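Local coordinates for protein dienelactone hydrolase (Anabaena variabilis, PDB 2O2G) that probably acts as a hydrolase, as a member of the dienelactone hydrolase family with an alpha/beta-hydrolase fold, at residues G45-Y49 against L68-L72; S154-H158 against A181-Q186; L164-Y170 against L191-A197. All coordinates share one frame. Numbering follows the deposited sequence.

Contact 1 of 3, residues G45-Y49 against L68-L72. With SO4 (sulfate ion), chain B.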
loop_
_atom_site.group_PDB
_atom_site.type_symbol
_atom_site.label_atom_id
_atom_site.label_comp_id
_atom_site.label_asym_id
_atom_site.label_seq_id
_atom_site.Cartn_x
_atom_site.Cartn_y
_atom_site.Cartn_z
ATOM N N GLY A 45 4.683 8.935 9.482
ATOM C CA GLY A 45 5.770 8.826 10.461
ATOM C C GLY A 45 6.526 7.514 10.377
ATOM O O GLY A 45 7.520 7.336 11.087
ATOM N N SER A 46 6.101 6.616 9.477
ATOM C CA SER A 46 6.720 5.299 9.365
ATOM C C SER A 46 7.754 5.267 8.212
ATOM O O SER A 46 8.134 6.313 7.663
ATOM C CB SER A 46 5.627 4.234 9.204
ATOM O OG SER A 46 6.074 2.963 9.651
ATOM N N SER A 47 8.212 4.071 7.861
ATOM C CA SER A 47 9.225 3.920 6.833
ATOM C C SER A 47 9.111 2.559 6.164
ATOM O O SER A 47 8.234 1.755 6.492
ATOM C CB SER A 47 10.587 4.017 7.494
ATOM O OG SER A 47 10.740 2.936 8.383
ATOM N N ARG A 48 10.032 2.299 5.246
ATOM C CA ARG A 48 10.089 1.034 4.568
ATOM C C ARG A 48 10.503 -0.079 5.534
ATOM O O ARG A 48 10.360 -1.265 5.234
ATOM C CB ARG A 48 11.031 1.119 3.371
ATOM C CG ARG A 48 12.501 1.200 3.717
ATOM C CD ARG A 48 13.277 1.533 2.484
ATOM N NE ARG A 48 14.679 1.217 2.618
ATOM C CZ ARG A 48 15.553 1.900 3.339
ATOM N NH1 ARG A 48 15.180 2.968 4.020
ATOM N NH2 ARG A 48 16.818 1.506 3.367
ATOM N N TYR A 49 11.017 0.298 6.698
ATOM C CA TYR A 49 11.382 -0.672 7.728
ATOM C C TYR A 49 10.246 -1.047 8.636
ATOM O O TYR A 49 10.459 -1.856 9.515
ATOM C CB TYR A 49 12.524 -0.154 8.587
ATOM C CG TYR A 49 13.811 -0.191 7.868
ATOM C CD1 TYR A 49 14.454 -1.403 7.626
ATOM C CD2 TYR A 49 14.402 0.974 7.431
ATOM C CE1 TYR A 49 15.674 -1.435 6.966
ATOM C CE2 TYR A 49 15.600 0.960 6.781
ATOM C CZ TYR A 49 16.244 -0.250 6.542
ATOM O OH TYR A 49 17.442 -0.262 5.868
ATOM N N LEU A 68 7.682 -4.165 -3.117
ATOM C CA LEU A 68 8.511 -2.947 -3.016
ATOM C C LEU A 68 8.042 -2.153 -1.798
ATOM O O LEU A 68 6.941 -1.635 -1.772
ATOM C CB LEU A 68 8.437 -2.082 -4.260
ATOM C CG LEU A 68 9.222 -0.760 -4.187
ATOM C CD1 LEU A 68 10.712 -1.036 -3.897
ATOM C CD2 LEU A 68 9.009 0.041 -5.468
ATOM N N LEU A 69 8.869 -2.176 -0.756
ATOM C CA LEU A 69 8.659 -1.416 0.453
ATOM C C LEU A 69 9.486 -0.170 0.223
ATOM O O LEU A 69 10.682 -0.259 0.029
ATOM C CB LEU A 69 9.168 -2.213 1.639
ATOM C CG LEU A 69 8.279 -3.417 1.988
ATOM C CD1 LEU A 69 9.096 -4.482 2.668
ATOM C CD2 LEU A 69 7.133 -2.979 2.834
ATOM N N ILE A 70 8.826 0.978 0.238
ATOM C CA ILE A 70 9.454 2.260 -0.053
ATOM C C ILE A 70 9.266 3.345 1.006
ATOM O O ILE A 70 8.294 3.345 1.749
ATOM C CB ILE A 70 8.891 2.724 -1.415
ATOM C CG1 ILE A 70 9.840 3.685 -2.099
ATOM C CG2 ILE A 70 7.440 3.242 -1.316
ATOM C CD1 ILE A 70 9.558 3.792 -3.538
ATOM N N ASP A 71 10.213 4.262 1.096
ATOM C CA ASP A 71 10.037 5.430 1.910
ATOM C C ASP A 71 9.371 6.427 0.963
ATOM O O ASP A 71 9.917 6.753 -0.097
ATOM C CB ASP A 71 11.377 5.992 2.400
ATOM C CG ASP A 71 12.009 5.151 3.505
ATOM O OD1 ASP A 71 11.278 4.445 4.235
ATOM O OD2 ASP A 71 13.235 5.241 3.645
ATOM N N LEU A 72 8.204 6.929 1.323
ATOM C CA LEU A 72 7.550 7.926 0.496
ATOM C C LEU A 72 8.215 9.281 0.609
ATOM O O LEU A 72 8.039 10.136 -0.275
ATOM C CB LEU A 72 6.059 8.004 0.817
ATOM C CG LEU A 72 5.343 6.725 0.319
ATOM C CD1 LEU A 72 3.880 6.776 0.728
ATOM C CD2 LEU A 72 5.440 6.541 -1.174
HETATM S S SO4 B . 2.660 1.319 9.385
HETATM O O1 SO4 B . 3.095 1.625 8.034
HETATM O O2 SO4 B . 3.744 1.696 10.246
HETATM O O3 SO4 B . 2.531 -0.124 9.469
HETATM O O4 SO4 B . 1.407 1.976 9.736
#
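Both carboxylate oxygens of D71 are taken by the same residue, R48, once through its backbone and once through its side chain. R48 N donates to D71 OD1 over 2.7 Å in a hydrogen bond of 155° at the hydrogen, while R48 NH1 reaches D71 OD2 at 3.0 Å in a salt bridge whose hydrogen bond is weak because the angle at the hydrogen is only 134°. The p rotamer about chi1 of R48 turns the otherwise extended side chain over the end of strand 66-70, so R48 CB lies 3.6 Å from L69 O and 3.7 Å from I70 C, with R48 and I70 the closest CA pair at 4.8 Å. S47 adds contact at the same carboxylate, its CA being 3.4 Å from D71 OD1. S47 OG accepts from Y49 N at 3.1 Å, an ST turn that shapes the loop around R48. S46 faces a different partner: its OG donates to sulfate O2 at 2.7 Å. The ion, probably from the crystallisation liquor, is also held by G43 N, S50, R52 and R145, which marks an anion-binding spot at this loop. In alpha/beta-hydrolases the corresponding loop commonly borders the active site. D71 OD2 also has the like charge of E78 close by. Strand 66-70 runs parallel to strand 36-41 and antiparallel to strand 22-29; L68 and I70 lie against helix 91-107, L69 touches F40 of strand 36-41, and the loop 45-49 crosses the strand's end on its way to helix 51-63.

Contact 2 of 3, residues S154-H158 against A181-Q186; sequences SALPH and ALEQLQ
Segment 154-158 turns through a 3-10 segment at 156-158, with H158 N bonded to A155 O (3.0 Å) and H158 ND1 to S154 O (3.1 Å). It faces the last turn of helix 172-184, where Q184 N and L185 N both bond to A181 O (2.9 and 3.1 Å) before L185, at psi 141°, leads the chain out. P157 and L185 are the nearest CA pair, 4.9 Å apart. Apolar packing centres on L156, rotamer mt: CD1 sits 3.8 Å from A181 CB, and CD2 3.9 Å from L185 CD2, with L185 also mt. Polar contact is sparse. No direct hydrogen bond joins the segments, but P157 CA makes a CA-H...O contact with Q184 O at 3.4 Å, and one water donates to L156 O (2.8 Å) while accepting from Q186 N (2.7 Å). Q186 NE2 folds back to Q184 O (3.2 Å). This is loop-to-helix-end packing: L156 also meets L129 of helix 123-134, and L182 and L185 rest on strand 163-168.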
loop_
_atom_site.group_PDB
_atom_site.type_symbol
_atom_site.label_atom_id
_atom_site.label_comp_id
_atom_site.label_asym_id
_atom_site.label_seq_id
_atom_site.Cartn_x
_atom_site.Cartn_y
_atom_site.Cartn_z
ATOM N N SER A 154 -12.874 12.567 -3.819
ATOM C CA SER A 154 -12.848 12.838 -5.270
ATOM C C SER A 154 -12.217 11.678 -6.027
ATOM O O SER A 154 -12.613 11.371 -7.146
ATOM C CB SER A 154 -12.130 14.146 -5.567
ATOM O OG SER A 154 -10.833 14.116 -4.985
ATOM N N ALA A 155 -11.231 11.031 -5.416
ATOM C CA ALA A 155 -10.594 9.878 -6.036
ATOM C C ALA A 155 -11.436 8.632 -6.025
ATOM O O ALA A 155 -11.352 7.833 -6.960
ATOM C CB ALA A 155 -9.271 9.563 -5.336
ATOM N N LEU A 156 -12.225 8.432 -4.967
ATOM C CA LEU A 156 -12.906 7.143 -4.786
ATOM C C LEU A 156 -13.705 6.597 -5.979
ATOM O O LEU A 156 -13.431 5.469 -6.420
ATOM C CB LEU A 156 -13.776 7.140 -3.529
ATOM C CG LEU A 156 -13.045 7.142 -2.185
ATOM C CD1 LEU A 156 -14.099 7.223 -1.069
ATOM C CD2 LEU A 156 -12.115 5.941 -2.025
ATOM N N PRO A 157 -14.649 7.382 -6.517
ATOM C CA PRO A 157 -15.402 6.858 -7.678
ATOM C C PRO A 157 -14.607 6.667 -8.996
ATOM O O PRO A 157 -15.150 6.069 -9.942
ATOM C CB PRO A 157 -16.531 7.881 -7.864
ATOM C CG PRO A 157 -16.034 9.131 -7.238
ATOM C CD PRO A 157 -15.121 8.725 -6.118
ATOM N N HIS A 158 -13.351 7.139 -9.054
ATOM C CA HIS A 158 -12.533 6.973 -10.236
ATOM C C HIS A 158 -11.612 5.780 -10.132
ATOM O O HIS A 158 -11.030 5.369 -11.138
ATOM C CB HIS A 158 -11.737 8.247 -10.514
ATOM C CG HIS A 158 -12.608 9.397 -10.914
ATOM N ND1 HIS A 158 -12.883 10.451 -10.071
ATOM C CD2 HIS A 158 -13.345 9.604 -12.032
ATOM C CE1 HIS A 158 -13.706 11.294 -10.677
ATOM N NE2 HIS A 158 -14.007 10.801 -11.867
ATOM N N ALA A 181 -16.846 4.894 2.506
ATOM C CA ALA A 181 -15.963 4.849 1.328
ATOM C C ALA A 181 -16.329 3.742 0.330
ATOM O O ALA A 181 -16.263 3.948 -0.888
ATOM C CB ALA A 181 -14.510 4.669 1.773
ATOM N N LEU A 182 -16.727 2.583 0.863
ATOM C CA LEU A 182 -17.080 1.414 0.070
ATOM C C LEU A 182 -18.217 1.720 -0.866
ATOM O O LEU A 182 -18.246 1.212 -1.979
ATOM C CB LEU A 182 -17.466 0.216 0.949
ATOM C CG LEU A 182 -17.418 -1.155 0.226
ATOM C CD1 LEU A 182 -15.978 -1.621 0.026
ATOM C CD2 LEU A 182 -18.175 -2.201 0.991
ATOM N N GLU A 183 -19.161 2.536 -0.403
ATOM C CA GLU A 183 -20.287 2.956 -1.226
ATOM C C GLU A 183 -19.879 3.896 -2.361
ATOM O O GLU A 183 -20.551 3.940 -3.398
ATOM C CB GLU A 183 -21.356 3.649 -0.366
ATOM C CG GLU A 183 -22.002 2.755 0.692
ATOM C CD GLU A 183 -22.643 1.483 0.117
ATOM O OE1 GLU A 183 -23.769 1.579 -0.424
ATOM O OE2 GLU A 183 -22.026 0.383 0.235
ATOM N N GLN A 184 -18.799 4.649 -2.165
ATOM C CA GLN A 184 -18.327 5.588 -3.165
ATOM C C GLN A 184 -17.519 4.871 -4.261
ATOM O O GLN A 184 -17.424 5.373 -5.392
ATOM C CB GLN A 184 -17.516 6.702 -2.490
ATOM C CG GLN A 184 -18.256 7.423 -1.339
ATOM C CD GLN A 184 -17.400 8.446 -0.600
ATOM O OE1 GLN A 184 -16.889 9.408 -1.195
ATOM N NE2 GLN A 184 -17.241 8.248 0.708
ATOM N N LEU A 185 -16.936 3.710 -3.929
ATOM C CA LEU A 185 -16.206 2.918 -4.910
ATOM C C LEU A 185 -17.209 2.356 -5.933
ATOM O O LEU A 185 -18.336 1.987 -5.576
ATOM C CB LEU A 185 -15.405 1.780 -4.246
ATOM C CG LEU A 185 -14.268 2.223 -3.331
ATOM C CD1 LEU A 185 -13.743 1.091 -2.451
ATOM C CD2 LEU A 185 -13.159 2.838 -4.176
ATOM N N GLN A 186 -16.805 2.345 -7.206
ATOM C CA GLN A 186 -17.615 1.835 -8.305
ATOM C C GLN A 186 -17.012 0.584 -8.942
ATOM O O GLN A 186 -17.554 0.068 -9.907
ATOM C CB GLN A 186 -17.766 2.928 -9.387
ATOM C CG GLN A 186 -18.365 4.215 -8.854
ATOM C CD GLN A 186 -19.739 4.002 -8.287
ATOM O OE1 GLN A 186 -20.644 3.560 -8.994
ATOM N NE2 GLN A 186 -19.916 4.322 -7.009
HETATM O O HOH W 1 -14.468 3.442 -8.029
#

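Contact 3 of 3, residues L164-Y170 against L191-A197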
loop_
_atom_site.group_PDB
_atom_site.type_symbol
_atom_site.label_atom_id
_atom_site.label_comp_id
_atom_site.label_asym_id
_atom_site.label_seq_id
_atom_site.Cartn_x
_atom_site.Cartn_y
_atom_site.Cartn_z
ATOM N N LEU A 164 -9.890 -3.772 -1.572
ATOM C CA LEU A 164 -10.234 -4.445 -0.360
ATOM C C LEU A 164 -9.884 -3.532 0.806
ATOM O O LEU A 164 -8.707 -3.194 1.044
ATOM C CB LEU A 164 -9.417 -5.736 -0.244
ATOM C CG LEU A 164 -9.486 -6.490 1.067
ATOM C CD1 LEU A 164 -10.912 -6.887 1.406
ATOM C CD2 LEU A 164 -8.553 -7.711 0.953
ATOM N N LEU A 165 -10.902 -3.142 1.538
ATOM C CA LEU A 165 -10.746 -2.334 2.735
ATOM C C LEU A 165 -10.746 -3.287 3.971
ATOM O O LEU A 165 -11.649 -4.105 4.151
ATOM C CB LEU A 165 -11.883 -1.317 2.793
ATOM C CG LEU A 165 -12.055 -0.341 1.620
ATOM C CD1 LEU A 165 -13.206 0.615 1.870
ATOM C CD2 LEU A 165 -10.811 0.468 1.365
ATOM N N ILE A 166 -9.707 -3.218 4.785
ATOM C CA ILE A 166 -9.610 -4.055 5.956
ATOM C C ILE A 166 -9.584 -3.162 7.156
ATOM O O ILE A 166 -8.744 -2.240 7.218
ATOM C CB ILE A 166 -8.292 -4.919 5.981
ATOM C CG1 ILE A 166 -8.163 -5.839 4.763
ATOM C CG2 ILE A 166 -8.273 -5.806 7.244
ATOM C CD1 ILE A 166 -6.740 -6.504 4.603
ATOM N N VAL A 167 -10.418 -3.467 8.145
ATOM C CA VAL A 167 -10.421 -2.695 9.384
ATOM C C VAL A 167 -10.491 -3.596 10.605
ATOM O O VAL A 167 -10.986 -4.713 10.543
ATOM C CB VAL A 167 -11.623 -1.692 9.412
ATOM C CG1 VAL A 167 -11.609 -0.826 8.176
ATOM C CG2 VAL A 167 -12.952 -2.430 9.428
ATOM N N GLY A 168 -10.019 -3.086 11.732
ATOM C CA GLY A 168 -10.133 -3.805 13.005
ATOM C C GLY A 168 -11.476 -3.527 13.651
ATOM O O GLY A 168 -11.967 -2.396 13.630
ATOM N N GLY A 169 -12.096 -4.573 14.202
ATOM C CA GLY A 169 -13.384 -4.476 14.850
ATOM C C GLY A 169 -13.471 -3.510 16.026
ATOM O O GLY A 169 -14.550 -2.985 16.321
ATOM N N TYR A 170 -12.364 -3.321 16.741
ATOM C CA TYR A 170 -12.331 -2.371 17.860
ATOM C C TYR A 170 -12.089 -0.933 17.378
ATOM O O TYR A 170 -12.239 0.006 18.157
ATOM C CB TYR A 170 -11.199 -2.685 18.851
ATOM C CG TYR A 170 -11.285 -3.949 19.687
ATOM C CD1 TYR A 170 -12.485 -4.419 20.175
ATOM C CD2 TYR A 170 -10.134 -4.597 20.086
ATOM C CE1 TYR A 170 -12.549 -5.570 20.968
ATOM C CE2 TYR A 170 -10.183 -5.752 20.870
ATOM C CZ TYR A 170 -11.393 -6.226 21.323
ATOM O OH TYR A 170 -11.454 -7.361 22.127
ATOM N N LEU A 191 -15.265 -4.908 1.950
ATOM C CA LEU A 191 -14.854 -4.450 3.271
ATOM C C LEU A 191 -14.923 -5.669 4.162
ATOM O O LEU A 191 -15.959 -6.360 4.216
ATOM C CB LEU A 191 -15.769 -3.364 3.819
ATOM C CG LEU A 191 -15.624 -2.845 5.259
ATOM C CD1 LEU A 191 -14.316 -2.247 5.577
ATOM C CD2 LEU A 191 -16.716 -1.777 5.534
ATOM N N VAL A 192 -13.826 -5.931 4.853
ATOM C CA VAL A 192 -13.783 -7.006 5.801
ATOM C C VAL A 192 -13.234 -6.500 7.110
ATOM O O VAL A 192 -12.309 -5.680 7.144
ATOM C CB VAL A 192 -13.001 -8.254 5.258
ATOM C CG1 VAL A 192 -11.553 -7.938 5.002
ATOM C CG2 VAL A 192 -13.144 -9.434 6.226
ATOM N N ILE A 193 -13.786 -7.046 8.188
ATOM C CA ILE A 193 -13.473 -6.651 9.542
ATOM C C ILE A 193 -12.783 -7.789 10.290
ATOM O O ILE A 193 -13.270 -8.935 10.321
ATOM C CB ILE A 193 -14.773 -6.274 10.288
ATOM C CG1 ILE A 193 -15.549 -5.188 9.503
ATOM C CG2 ILE A 193 -14.462 -5.797 11.660
ATOM C CD1 ILE A 193 -16.795 -4.726 10.199
ATOM N N ILE A 194 -11.666 -7.468 10.937
ATOM C CA ILE A 194 -10.968 -8.490 11.732
ATOM C C ILE A 194 -11.476 -8.296 13.154
ATOM O O ILE A 194 -11.293 -7.222 13.754
ATOM C CB ILE A 194 -9.451 -8.419 11.592
ATOM C CG1 ILE A 194 -9.063 -8.726 10.128
ATOM C CG2 ILE A 194 -8.783 -9.384 12.551
ATOM C CD1 ILE A 194 -7.637 -8.443 9.808
ATOM N N PRO A 195 -12.185 -9.305 13.675
ATOM C CA PRO A 195 -12.788 -9.089 14.982
ATOM C C PRO A 195 -11.791 -8.835 16.097
ATOM O O PRO A 195 -10.722 -9.429 16.115
ATOM C CB PRO A 195 -13.544 -10.382 15.248
ATOM C CG PRO A 195 -12.950 -11.398 14.334
ATOM C CD PRO A 195 -12.506 -10.645 13.143
ATOM N N ARG A 196 -12.159 -7.926 16.994
ATOM C CA ARG A 196 -11.363 -7.625 18.183
ATOM C C ARG A 196 -9.911 -7.279 17.889
ATOM O O ARG A 196 -9.013 -7.727 18.583
ATOM C CB ARG A 196 -11.428 -8.800 19.159
ATOM C CG ARG A 196 -12.838 -9.188 19.582
ATOM C CD ARG A 196 -12.834 -10.340 20.574
ATOM N NE ARG A 196 -12.066 -11.491 20.083
ATOM C CZ ARG A 196 -12.441 -12.335 19.109
ATOM N NH1 ARG A 196 -13.576 -12.177 18.431
ATOM N NH2 ARG A 196 -11.647 -13.347 18.778
ATOM N N ALA A 197 -9.695 -6.516 16.819
ATOM C CA ALA A 197 -8.392 -5.993 16.461
ATOM C C ALA A 197 -8.515 -4.469 16.568
ATOM O O ALA A 197 -9.557 -3.910 16.205
ATOM C CB ALA A 197 -8.021 -6.389 15.043
#
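L191, already within strand 189-194, pairs with L165, its CA 3.3 Å from L165 O in a CA-H...O contact and its CD1 3.8 Å from L165 CB. V192 then makes two backbone hydrogen bonds, V192 N to L165 O (2.9 Å) and V167 N to V192 O (3.1 Å), and packs CG1 on L164 CD1 at 3.8 Å. I193 pairs with V167, I193 CG1 to V167 CG2 at 3.8 Å. I194 N bonds to V167 O (2.9 Å) and I194 O takes G169 N (2.8 Å), closing a parallel ladder whose strand axes cross at -24°. I194 to A197 form a type II turn with R196 at positive phi, setting R196 CA over the Y170 ring, 3.5 Å from its centroid, as a CH-pi contact. A197 O ends the walk by accepting from Y170 N (2.9 Å); a CB on G168 would clash with that oxygen. G168 touches residues of what is probably a Ser-His-Asp triad (S122, H199, D171); D171 directly follows Y170. In this beta-alpha-beta crossover, helix 172-184 covers L165, V167 and L191, helix 206-221 covers L164 and I194, and strand 189-194 is the sheet's outermost strand beside 163-168.

How the contacts relate
Contact 1 closes before the others open along the chain, whereas the segments of contacts 2 and 3 alternate. Contact 3 joins the two strands of the beta-alpha-beta unit 163-168, 172-184, 189-194; contact 2, its centre 19 Å away, packs the preceding loop 154-158 on the end of its helix. The two touch: L182 CD1 lies 3.9 Å from L191 N and 4.0 Å from L165 CD1. Contact 1 stands apart, about 26 Å from contact 2 and 23 Å from contact 3 between centres, but reaches the same eight-stranded sheet as contact 3. Contacts 1 and 3 involve loops following the C-terminal ends of parallel strands, where alpha/beta-hydrolases carry their active site; contact 2 lies at the other end of strand 163-168.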